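Local atomic coordinates of esterase (Alcaligenes sp., PDB entry 1QLW), a protein that probably hydrolyses carboxylic ester bonds, as a bacterial esterase built on the alpha/beta-hydrolase fold. Residues G87-F92 with T99-Q104; Y63-I68 with L312-I317; D153-T158 with E257-W262. All coordinates share one frame; numbering follows the deposited sequence.

Interaction 1: G87-F92 with T99-Q104; sequences GWDEYF and TYVIDQ
The hydroxyl of T99 donates a hydrogen bond to D89, with OG1 lying 2.8 Å from OD1 and approaching nearly along the C-O axis of the carboxylate. Both residues are buried, so the bond gives two buried polar groups a partner. Two torsions bring them together. D89 holds CG trans to its backbone N (chi1 -178°), which carries the acid over from the helix to the strand; T99 places OG1 between its own N and carbonyl carbon (chi1 63°), which turns it to D89 and leaves CG2, beside the backbone N, for F92 CB.

A beta-branched threonine suits this place because its second branch serves the apolar side of the contact. T99 CG2 packs against F92 CB at 3.8 Å, one helical turn on from D89. The F92 ring lies against I65 and L67 instead, and on one of its faces lies W88 CB, 4.0 Å above the plane and offset toward the rim. Two residues along the strand, V101 again points at the helix and sets CG2 against D89 CG at 3.7 Å. The methyl sits over one face of the D89 carboxylate, nearly above CG, while T99 OG1 comes in at OD1.

Y100, between them, faces the other side of the sheet and touches V52 and T66. Helix and strand run almost antiparallel, at 166° with axes 9.3 Å apart at closest approach. This is the return leg of a beta-alpha-beta crossover, in which helix 88-94 connects the parallel neighbours 65-68 and 99-103 in the central sheet of an alpha/beta hydrolase.

Interaction 2: Y63-I68 with L312-I317; sequences YPITLI and LILDWI
I65 of strand 65-68 meets L314 and I317 of helix 306-319 and joins the last helix of the chain to the central sheet of the alpha/beta-hydrolase fold. The join is small, burying 90 Å² in all, and entirely apolar. Along the first segment, P64 lies against Y100 of the next strand, and its carbonyl oxygen accepts a bond from the hydroxyl of T200.

I65 points toward the helix. Its CG1 stands trans to the carbonyl carbon (chi1 -58°) and the chain then runs out extended (chi2 170°), which puts CD1 at full reach from a backbone well separated from the helix: the CA atoms of I65 and I317 are 9.6 Å apart. The extra CD1 carbon of isoleucine gives the side chain this reach. F92, Y97 and L203 also touch I65.

T66 is turned to the opposite side of the sheet, where its hydroxyl bonds to that of T200. L67 comes back to the helical side but packs on F92, V101 and L203, and I68 alternates again, touching I102. In the sheet the strand lies between 99-103 and 200-205, both parallel to it.

On the helix, L314 and I317 lie three residues apart and so share one face. L314 also leans on F92, and I317 on Y97 and V201. The I65 and L314 side chains cross at about a right angle, those of I65 and I317 obliquely. Three methyls finish the contact in a nearly equilateral triangle: I65 CD1, resting against the other two, is 3.9 Å from L314 CD2 and equally 3.9 Å from I317 CD1.

Interaction 3: D153-T158 with E257-W262; sequences DAFKDT and EEFPRW
F155 reaches across to E258 and F259 with the far rim of its ring, and it meets the two in different ways. The polar approach is that of the carboxylate: E258 OE1 lies near the ring plane, 3.3 Å from F155 CE1, where the ring hydrogens carry a slight positive charge. E258 has CG between its backbone N and carbonyl carbon (chi1 61°) and an extended chain beyond, which carries the carboxylate out to this rim. Carboxylate and ring planes are 57° apart. The acid's stronger partner is H255, whose ND1 bonds to E258 OE2. The same imidazole stacks on the F155 ring and bonds through NE2 to D157 OD1; with a carboxylate at each nitrogen, it may well be protonated.

The apolar approach is edge to edge, with F155 CZ 3.7 Å from F259 CE1 and neither ring presenting a face to the other. A phenylalanine suits both positions, being long enough to bridge loops whose nearest CA atoms, those of F155 and E258, are 11.8 Å apart. Were F155 cut back to an alanine, F259 would probably face a gap and the H255 ring would lose its stacking partner.

F155 opens a type I turn, closed by T158 N bonding to F155 O at 3.2 Å. Residues 153-158 lie between helices 138-144 and 165-171, and A154 packs on W142 of the first. Residues 257-262 connect strand 248-252 to helix 263-278, with W262 NE1 bonded to I144 O at the end of that same helix 138-144.

Interactions 1 and 2 form one continuous core, their centres 10 Å apart. Each contributes one of two neighbouring strands, joined by probable hydrogen bonds: Y100 N lies 2.9 Å from I65 O, and Y100 O lies 2.9 Å from L67 N. Their two helices also touch, with W88 CH2 3.4 Å from I313 CD1. Interaction 3 is separate, centred about 27 Å from the centre of each of the others, and joins outer loops. Along the chain, interaction 2 encloses both of the others. Interaction 3 borders the probable active site through W262, which touches S206, E230 and H298; S206 directly follows strand 200-205, where alpha/beta hydrolases carry their nucleophile.

Interaction 1: G87-F92 with T99-Q104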
loop_
_atom_site.group_PDB
_atom_site.type_symbol
_atom_site.label_atom_id
_atom_site.label_comp_id
_atom_site.label_asym_id
_atom_site.label_seq_id
_atom_site.Cartn_x
_atom_site.Cartn_y
_atom_site.Cartn_z
ATOM N N GLY A 87 -15.131 4.423 -5.457
ATOM C CA GLY A 87 -14.359 3.758 -6.502
ATOM C C GLY A 87 -14.975 2.395 -6.822
ATOM O O GLY A 87 -15.951 1.932 -6.232
ATOM N N TRP A 88 -14.313 1.718 -7.766
ATOM C CA TRP A 88 -14.795 0.418 -8.190
ATOM C C TRP A 88 -14.645 -0.635 -7.112
ATOM O O TRP A 88 -15.480 -1.549 -7.051
ATOM C CB TRP A 88 -14.112 -0.053 -9.465
ATOM C CG TRP A 88 -14.567 0.619 -10.721
ATOM C CD1 TRP A 88 -15.440 1.660 -10.872
ATOM C CD2 TRP A 88 -14.128 0.286 -12.039
ATOM N NE1 TRP A 88 -15.573 1.993 -12.196
ATOM C CE2 TRP A 88 -14.787 1.142 -12.941
ATOM C CE3 TRP A 88 -13.253 -0.681 -12.561
ATOM C CZ2 TRP A 88 -14.579 1.098 -14.317
ATOM C CZ3 TRP A 88 -13.056 -0.713 -13.934
ATOM C CH2 TRP A 88 -13.717 0.170 -14.796
ATOM N N ASP A 89 -13.617 -0.575 -6.278
ATOM C CA ASP A 89 -13.511 -1.586 -5.224
ATOM C C ASP A 89 -14.751 -1.604 -4.330
ATOM O O ASP A 89 -15.442 -2.616 -4.184
ATOM C CB ASP A 89 -12.243 -1.225 -4.479
ATOM C CG ASP A 89 -11.977 -2.193 -3.396
ATOM O OD1 ASP A 89 -12.517 -3.308 -3.358
ATOM O OD2 ASP A 89 -11.151 -1.772 -2.553
ATOM N N GLU A 90 -15.112 -0.434 -3.776
ATOM C CA GLU A 90 -16.284 -0.336 -2.926
ATOM C C GLU A 90 -17.554 -0.639 -3.701
ATOM O O GLU A 90 -18.459 -1.311 -3.195
ATOM C CB GLU A 90 -16.373 1.071 -2.329
ATOM C CG GLU A 90 -17.590 1.236 -1.438
ATOM C CD GLU A 90 -17.739 2.551 -0.733
ATOM O OE1 GLU A 90 -16.818 3.385 -0.785
ATOM O OE2 GLU A 90 -18.814 2.765 -0.117
ATOM N N TYR A 91 -17.658 -0.158 -4.931
ATOM C CA TYR A 91 -18.863 -0.396 -5.722
ATOM C C TYR A 91 -19.058 -1.884 -5.973
ATOM O O TYR A 91 -20.163 -2.422 -5.831
ATOM C CB TYR A 91 -18.809 0.369 -7.034
ATOM C CG TYR A 91 -20.114 0.358 -7.778
ATOM C CD1 TYR A 91 -21.233 0.966 -7.240
ATOM C CD2 TYR A 91 -20.222 -0.181 -9.042
ATOM C CE1 TYR A 91 -22.416 1.038 -7.953
ATOM C CE2 TYR A 91 -21.388 -0.130 -9.771
ATOM C CZ TYR A 91 -22.489 0.500 -9.224
ATOM O OH TYR A 91 -23.671 0.606 -9.920
ATOM N N PHE A 92 -17.972 -2.582 -6.329
ATOM C CA PHE A 92 -18.066 -4.013 -6.586
ATOM C C PHE A 92 -18.516 -4.750 -5.329
ATOM O O PHE A 92 -19.355 -5.659 -5.407
ATOM C CB PHE A 92 -16.730 -4.562 -7.083
ATOM C CG PHE A 92 -16.338 -4.150 -8.472
ATOM C CD1 PHE A 92 -17.081 -3.319 -9.285
ATOM C CD2 PHE A 92 -15.153 -4.622 -9.000
ATOM C CE1 PHE A 92 -16.667 -2.971 -10.551
ATOM C CE2 PHE A 92 -14.728 -4.291 -10.278
ATOM C CZ PHE A 92 -15.495 -3.459 -11.060
ATOM N N THR A 99 -13.722 -8.712 -3.442
ATOM C CA THR A 99 -12.663 -8.036 -4.164
ATOM C C THR A 99 -11.297 -8.370 -3.568
ATOM O O THR A 99 -11.132 -8.463 -2.347
ATOM C CB THR A 99 -12.779 -6.510 -4.172
ATOM O OG1 THR A 99 -12.681 -6.036 -2.835
ATOM C CG2 THR A 99 -14.080 -6.085 -4.830
ATOM N N TYR A 100 -10.347 -8.578 -4.463
ATOM C CA TYR A 100 -8.945 -8.838 -4.108
ATOM C C TYR A 100 -8.135 -7.764 -4.828
ATOM O O TYR A 100 -8.039 -7.820 -6.052
ATOM C CB TYR A 100 -8.517 -10.251 -4.478
ATOM C CG TYR A 100 -9.148 -11.299 -3.596
ATOM C CD1 TYR A 100 -10.482 -11.645 -3.700
ATOM C CD2 TYR A 100 -8.413 -11.940 -2.607
ATOM C CE1 TYR A 100 -11.070 -12.542 -2.832
ATOM C CE2 TYR A 100 -8.979 -12.864 -1.755
ATOM C CZ TYR A 100 -10.312 -13.162 -1.861
ATOM O OH TYR A 100 -10.900 -14.067 -1.018
ATOM N N VAL A 101 -7.655 -6.772 -4.106
ATOM C CA VAL A 101 -6.984 -5.611 -4.703
ATOM C C VAL A 101 -5.499 -5.745 -4.403
ATOM O O VAL A 101 -5.096 -5.739 -3.229
ATOM C CB VAL A 101 -7.543 -4.288 -4.174
ATOM C CG1 VAL A 101 -6.772 -3.113 -4.777
ATOM C CG2 VAL A 101 -9.036 -4.137 -4.459
ATOM N N ILE A 102 -4.695 -5.854 -5.453
ATOM C CA ILE A 102 -3.271 -6.111 -5.296
ATOM C C ILE A 102 -2.434 -4.848 -5.420
ATOM O O ILE A 102 -2.862 -3.838 -5.979
ATOM C CB ILE A 102 -2.770 -7.177 -6.298
ATOM C CG1 ILE A 102 -2.710 -6.678 -7.735
ATOM C CG2 ILE A 102 -3.634 -8.430 -6.194
ATOM C CD1 ILE A 102 -1.519 -6.994 -8.547
ATOM N N ASP A 103 -1.206 -4.942 -4.884
ATOM C CA ASP A 103 -0.108 -4.107 -5.363
ATOM C C ASP A 103 0.815 -5.050 -6.151
ATOM O O ASP A 103 1.201 -6.100 -5.646
ATOM C CB ASP A 103 0.695 -3.411 -4.270
ATOM C CG ASP A 103 -0.046 -2.238 -3.644
ATOM O OD1 ASP A 103 -1.033 -1.748 -4.255
ATOM O OD2 ASP A 103 0.415 -1.741 -2.585
ATOM N N GLN A 104 1.127 -4.655 -7.388
ATOM C CA GLN A 104 2.020 -5.467 -8.200
ATOM C C GLN A 104 3.321 -5.767 -7.466
ATOM O O GLN A 104 3.778 -4.971 -6.639
ATOM C CB GLN A 104 2.422 -4.743 -9.477
ATOM C CG GLN A 104 1.405 -4.728 -10.602
ATOM C CD GLN A 104 1.996 -4.165 -11.874
ATOM O OE1 GLN A 104 3.146 -4.489 -12.222
ATOM N NE2 GLN A 104 1.261 -3.323 -12.575
#

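Interaction 2: Y63-I68 with L312-I317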
loop_
_atom_site.group_PDB
_atom_site.type_symbol
_atom_site.label_atom_id
_atom_site.label_comp_id
_atom_site.label_asym_id
_atom_site.label_seq_id
_atom_site.Cartn_x
_atom_site.Cartn_y
_atom_site.Cartn_z
ATOM N N TYR A 63 -17.650 -15.940 -7.831
ATOM C CA TYR A 63 -16.318 -15.603 -8.284
ATOM C C TYR A 63 -15.897 -14.219 -7.835
ATOM O O TYR A 63 -16.532 -13.228 -8.191
ATOM C CB TYR A 63 -16.255 -15.676 -9.821
ATOM C CG TYR A 63 -16.626 -17.045 -10.356
ATOM C CD1 TYR A 63 -15.850 -18.165 -10.075
ATOM C CD2 TYR A 63 -17.824 -17.233 -11.016
ATOM C CE1 TYR A 63 -16.204 -19.426 -10.541
ATOM C CE2 TYR A 63 -18.200 -18.477 -11.500
ATOM C CZ TYR A 63 -17.370 -19.550 -11.255
ATOM O OH TYR A 63 -17.760 -20.787 -11.716
ATOM N N PRO A 64 -14.854 -14.119 -7.022
ATOM C CA PRO A 64 -14.312 -12.814 -6.670
ATOM C C PRO A 64 -13.713 -12.109 -7.876
ATOM O O PRO A 64 -13.287 -12.763 -8.826
ATOM C CB PRO A 64 -13.176 -13.143 -5.694
ATOM C CG PRO A 64 -13.579 -14.457 -5.100
ATOM C CD PRO A 64 -14.138 -15.193 -6.312
ATOM N N ILE A 65 -13.594 -10.796 -7.802
ATOM C CA ILE A 65 -12.899 -9.997 -8.788
ATOM C C ILE A 65 -11.551 -9.583 -8.200
ATOM O O ILE A 65 -11.489 -9.047 -7.095
ATOM C CB ILE A 65 -13.718 -8.774 -9.223
ATOM C CG1 ILE A 65 -15.076 -9.197 -9.805
ATOM C CG2 ILE A 65 -12.927 -7.927 -10.214
ATOM C CD1 ILE A 65 -16.060 -8.073 -10.040
ATOM N N THR A 66 -10.491 -9.861 -8.952
ATOM C CA THR A 66 -9.141 -9.428 -8.599
ATOM C C THR A 66 -8.818 -8.199 -9.442
ATOM O O THR A 66 -8.851 -8.273 -10.679
ATOM C CB THR A 66 -8.144 -10.566 -8.838
ATOM O OG1 THR A 66 -8.449 -11.674 -7.983
ATOM C CG2 THR A 66 -6.723 -10.123 -8.555
ATOM N N LEU A 67 -8.515 -7.086 -8.798
ATOM C CA LEU A 67 -8.248 -5.800 -9.435
ATOM C C LEU A 67 -6.755 -5.525 -9.474
ATOM O O LEU A 67 -6.102 -5.555 -8.430
ATOM C CB LEU A 67 -8.975 -4.659 -8.716
ATOM C CG LEU A 67 -10.499 -4.739 -8.667
ATOM C CD1 LEU A 67 -11.056 -3.636 -7.760
ATOM C CD2 LEU A 67 -11.089 -4.598 -10.057
ATOM N N ILE A 68 -6.238 -5.272 -10.674
ATOM C CA ILE A 68 -4.812 -5.238 -10.957
ATOM C C ILE A 68 -4.435 -3.915 -11.611
ATOM O O ILE A 68 -4.738 -3.690 -12.798
ATOM C CB ILE A 68 -4.445 -6.422 -11.878
ATOM C CG1 ILE A 68 -4.979 -7.774 -11.368
ATOM C CG2 ILE A 68 -2.941 -6.476 -12.114
ATOM C CD1 ILE A 68 -5.176 -8.779 -12.481
ATOM N N LEU A 312 -21.605 -1.516 -16.848
ATOM C CA LEU A 312 -21.426 -2.223 -18.119
ATOM C C LEU A 312 -20.544 -3.441 -17.917
ATOM O O LEU A 312 -20.804 -4.509 -18.476
ATOM C CB LEU A 312 -20.855 -1.280 -19.164
ATOM C CG LEU A 312 -21.829 -0.228 -19.698
ATOM C CD1 LEU A 312 -21.078 0.877 -20.414
ATOM C CD2 LEU A 312 -22.845 -0.864 -20.638
ATOM N N ILE A 313 -19.449 -3.278 -17.182
ATOM C CA ILE A 313 -18.521 -4.375 -16.942
ATOM C C ILE A 313 -19.166 -5.457 -16.089
ATOM O O ILE A 313 -19.056 -6.648 -16.394
ATOM C CB ILE A 313 -17.233 -3.826 -16.294
ATOM C CG1 ILE A 313 -16.477 -2.966 -17.321
ATOM C CG2 ILE A 313 -16.369 -4.954 -15.768
ATOM C CD1 ILE A 313 -15.311 -2.203 -16.712
ATOM N N LEU A 314 -19.847 -5.066 -15.017
ATOM C CA LEU A 314 -20.481 -6.047 -14.140
ATOM C C LEU A 314 -21.598 -6.809 -14.840
ATOM O O LEU A 314 -21.776 -8.007 -14.624
ATOM C CB LEU A 314 -20.987 -5.391 -12.858
ATOM C CG LEU A 314 -19.912 -4.801 -11.947
ATOM C CD1 LEU A 314 -20.560 -4.078 -10.781
ATOM C CD2 LEU A 314 -18.956 -5.879 -11.452
ATOM N N ASP A 315 -22.334 -6.117 -15.711
ATOM C CA ASP A 315 -23.369 -6.788 -16.509
ATOM C C ASP A 315 -22.726 -7.872 -17.369
ATOM O O ASP A 315 -23.215 -9.002 -17.463
ATOM C CB ASP A 315 -24.121 -5.799 -17.390
ATOM C CG ASP A 315 -25.062 -6.454 -18.382
ATOM O OD1 ASP A 315 -26.160 -6.888 -17.980
ATOM O OD2 ASP A 315 -24.706 -6.551 -19.576
ATOM N N TRP A 316 -21.595 -7.558 -17.997
ATOM C CA TRP A 316 -20.872 -8.530 -18.805
ATOM C C TRP A 316 -20.371 -9.677 -17.943
ATOM O O TRP A 316 -20.522 -10.846 -18.320
ATOM C CB TRP A 316 -19.735 -7.851 -19.571
ATOM C CG TRP A 316 -18.959 -8.819 -20.423
ATOM C CD1 TRP A 316 -19.184 -9.120 -21.727
ATOM C CD2 TRP A 316 -17.847 -9.621 -20.020
ATOM N NE1 TRP A 316 -18.285 -10.057 -22.164
ATOM C CE2 TRP A 316 -17.458 -10.398 -21.135
ATOM C CE3 TRP A 316 -17.133 -9.750 -18.816
ATOM C CZ2 TRP A 316 -16.397 -11.291 -21.072
ATOM C CZ3 TRP A 316 -16.091 -10.646 -18.781
ATOM C CH2 TRP A 316 -15.724 -11.401 -19.899
ATOM N N ILE A 317 -19.805 -9.368 -16.773
ATOM C CA ILE A 317 -19.308 -10.437 -15.907
ATOM C C ILE A 317 -20.442 -11.372 -15.516
ATOM O O ILE A 317 -20.302 -12.591 -15.590
ATOM C CB ILE A 317 -18.630 -9.876 -14.650
ATOM C CG1 ILE A 317 -17.326 -9.169 -15.037
ATOM C CG2 ILE A 317 -18.374 -10.997 -13.651
ATOM C CD1 ILE A 317 -16.650 -8.424 -13.903
#

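Interaction 3: D153-T158 with E257-W262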
loop_
_atom_site.group_PDB
_atom_site.type_symbol
_atom_site.label_atom_id
_atom_site.label_comp_id
_atom_site.label_asym_id
_atom_site.label_seq_id
_atom_site.Cartn_x
_atom_site.Cartn_y
_atom_site.Cartn_z
ATOM N N ASP A 153 -4.132 21.702 -20.762
ATOM C CA ASP A 153 -5.413 21.937 -21.422
ATOM C C ASP A 153 -6.250 20.668 -21.481
ATOM O O ASP A 153 -5.805 19.658 -22.006
ATOM C CB ASP A 153 -5.159 22.457 -22.826
ATOM C CG ASP A 153 -4.680 23.901 -22.807
ATOM O OD1 ASP A 153 -5.085 24.676 -21.915
ATOM O OD2 ASP A 153 -3.890 24.233 -23.708
ATOM N N ALA A 154 -7.419 20.708 -20.856
ATOM C CA ALA A 154 -8.289 19.550 -20.804
ATOM C C ALA A 154 -9.298 19.559 -21.952
ATOM O O ALA A 154 -9.784 20.614 -22.368
ATOM C CB ALA A 154 -9.110 19.543 -19.517
ATOM N N PHE A 155 -9.660 18.373 -22.413
ATOM C CA PHE A 155 -10.792 18.259 -23.325
ATOM C C PHE A 155 -12.025 18.803 -22.607
ATOM O O PHE A 155 -12.250 18.487 -21.434
ATOM C CB PHE A 155 -11.049 16.833 -23.778
ATOM C CG PHE A 155 -9.961 16.218 -24.616
ATOM C CD1 PHE A 155 -9.601 16.848 -25.811
ATOM C CD2 PHE A 155 -9.310 15.057 -24.259
ATOM C CE1 PHE A 155 -8.599 16.315 -26.603
ATOM C CE2 PHE A 155 -8.316 14.524 -25.044
ATOM C CZ PHE A 155 -7.957 15.156 -26.229
ATOM N N LYS A 156 -12.852 19.583 -23.293
ATOM C CA LYS A 156 -14.061 20.126 -22.685
ATOM C C LYS A 156 -15.044 19.048 -22.257
ATOM O O LYS A 156 -15.762 19.260 -21.274
ATOM C CB LYS A 156 -14.765 21.076 -23.655
ATOM C CG LYS A 156 -13.914 22.229 -24.149
ATOM C CD LYS A 156 -13.353 23.059 -23.008
ATOM C CE LYS A 156 -12.525 24.217 -23.548
ATOM N NZ LYS A 156 -13.367 25.391 -23.896
ATOM N N ASP A 157 -15.029 17.886 -22.913
ATOM C CA ASP A 157 -15.958 16.818 -22.570
ATOM C C ASP A 157 -15.331 15.714 -21.729
ATOM O O ASP A 157 -15.948 14.650 -21.581
ATOM C CB ASP A 157 -16.586 16.191 -23.824
ATOM C CG ASP A 157 -15.596 15.445 -24.685
ATOM O OD1 ASP A 157 -14.403 15.369 -24.352
ATOM O OD2 ASP A 157 -16.033 14.900 -25.724
ATOM N N THR A 158 -14.139 15.921 -21.173
ATOM C CA THR A 158 -13.536 14.813 -20.442
ATOM C C THR A 158 -14.406 14.431 -19.248
ATOM O O THR A 158 -14.991 15.257 -18.559
ATOM C CB THR A 158 -12.129 15.154 -19.945
ATOM O OG1 THR A 158 -11.606 13.961 -19.314
ATOM C CG2 THR A 158 -12.079 16.266 -18.912
ATOM N N GLU A 257 -8.479 8.282 -31.020
ATOM C CA GLU A 257 -7.940 8.493 -32.347
ATOM C C GLU A 257 -6.855 9.524 -32.479
ATOM O O GLU A 257 -5.915 9.317 -33.268
ATOM C CB GLU A 257 -9.088 8.793 -33.335
ATOM C CG GLU A 257 -9.685 7.461 -33.767
ATOM C CD GLU A 257 -10.949 6.896 -33.236
ATOM O OE1 GLU A 257 -11.900 7.711 -33.508
ATOM O OE2 GLU A 257 -11.195 5.960 -32.432
ATOM N N GLU A 258 -6.890 10.552 -31.632
ATOM C CA GLU A 258 -5.911 11.619 -31.780
ATOM C C GLU A 258 -4.614 11.354 -31.052
ATOM O O GLU A 258 -3.708 12.185 -31.170
ATOM C CB GLU A 258 -6.544 12.945 -31.375
ATOM C CG GLU A 258 -7.009 13.014 -29.939
ATOM C CD GLU A 258 -8.035 14.098 -29.668
ATOM O OE1 GLU A 258 -7.597 15.272 -29.594
ATOM O OE2 GLU A 258 -9.242 13.798 -29.477
ATOM N N PHE A 259 -4.473 10.224 -30.373
ATOM C CA PHE A 259 -3.223 9.899 -29.701
ATOM C C PHE A 259 -2.548 8.710 -30.358
ATOM O O PHE A 259 -3.025 7.570 -30.239
ATOM C CB PHE A 259 -3.494 9.594 -28.211
ATOM C CG PHE A 259 -3.936 10.798 -27.430
ATOM C CD1 PHE A 259 -5.262 11.155 -27.372
ATOM C CD2 PHE A 259 -3.032 11.590 -26.731
ATOM C CE1 PHE A 259 -5.681 12.266 -26.657
ATOM C CE2 PHE A 259 -3.444 12.707 -26.034
ATOM C CZ PHE A 259 -4.776 13.045 -25.994
ATOM N N PRO A 260 -1.372 8.919 -30.935
ATOM C CA PRO A 260 -0.624 7.815 -31.534
ATOM C C PRO A 260 -0.250 6.725 -30.548
ATOM O O PRO A 260 -0.030 5.581 -30.995
ATOM C CB PRO A 260 0.576 8.466 -32.204
ATOM C CG PRO A 260 0.193 9.890 -32.376
ATOM C CD PRO A 260 -0.740 10.223 -31.232
ATOM N N ARG A 261 -0.202 6.978 -29.245
ATOM C CA ARG A 261 0.104 5.971 -28.237
ATOM C C ARG A 261 -1.047 4.960 -28.201
ATOM O O ARG A 261 -0.852 3.777 -27.932
ATOM C CB ARG A 261 0.313 6.573 -26.840
ATOM C CG ARG A 261 0.912 5.704 -25.744
ATOM C CD ARG A 261 0.967 6.356 -24.379
ATOM N NE ARG A 261 1.784 5.750 -23.341
ATOM C CZ ARG A 261 3.043 6.032 -23.028
ATOM N NH1 ARG A 261 3.716 6.968 -23.693
ATOM N NH2 ARG A 261 3.649 5.407 -22.016
ATOM N N TRP A 262 -2.271 5.418 -28.444
ATOM C CA TRP A 262 -3.466 4.664 -28.159
ATOM C C TRP A 262 -4.202 4.102 -29.356
ATOM O O TRP A 262 -4.703 2.982 -29.288
ATOM C CB TRP A 262 -4.459 5.486 -27.311
ATOM C CG TRP A 262 -3.970 5.600 -25.901
ATOM C CD1 TRP A 262 -3.483 6.680 -25.227
ATOM C CD2 TRP A 262 -3.888 4.496 -24.976
ATOM N NE1 TRP A 262 -3.121 6.323 -23.952
ATOM C CE2 TRP A 262 -3.367 4.985 -23.776
ATOM C CE3 TRP A 262 -4.233 3.139 -25.080
ATOM C CZ2 TRP A 262 -3.165 4.149 -22.668
ATOM C CZ3 TRP A 262 -4.028 2.322 -23.984
ATOM C CH2 TRP A 262 -3.500 2.829 -22.800
#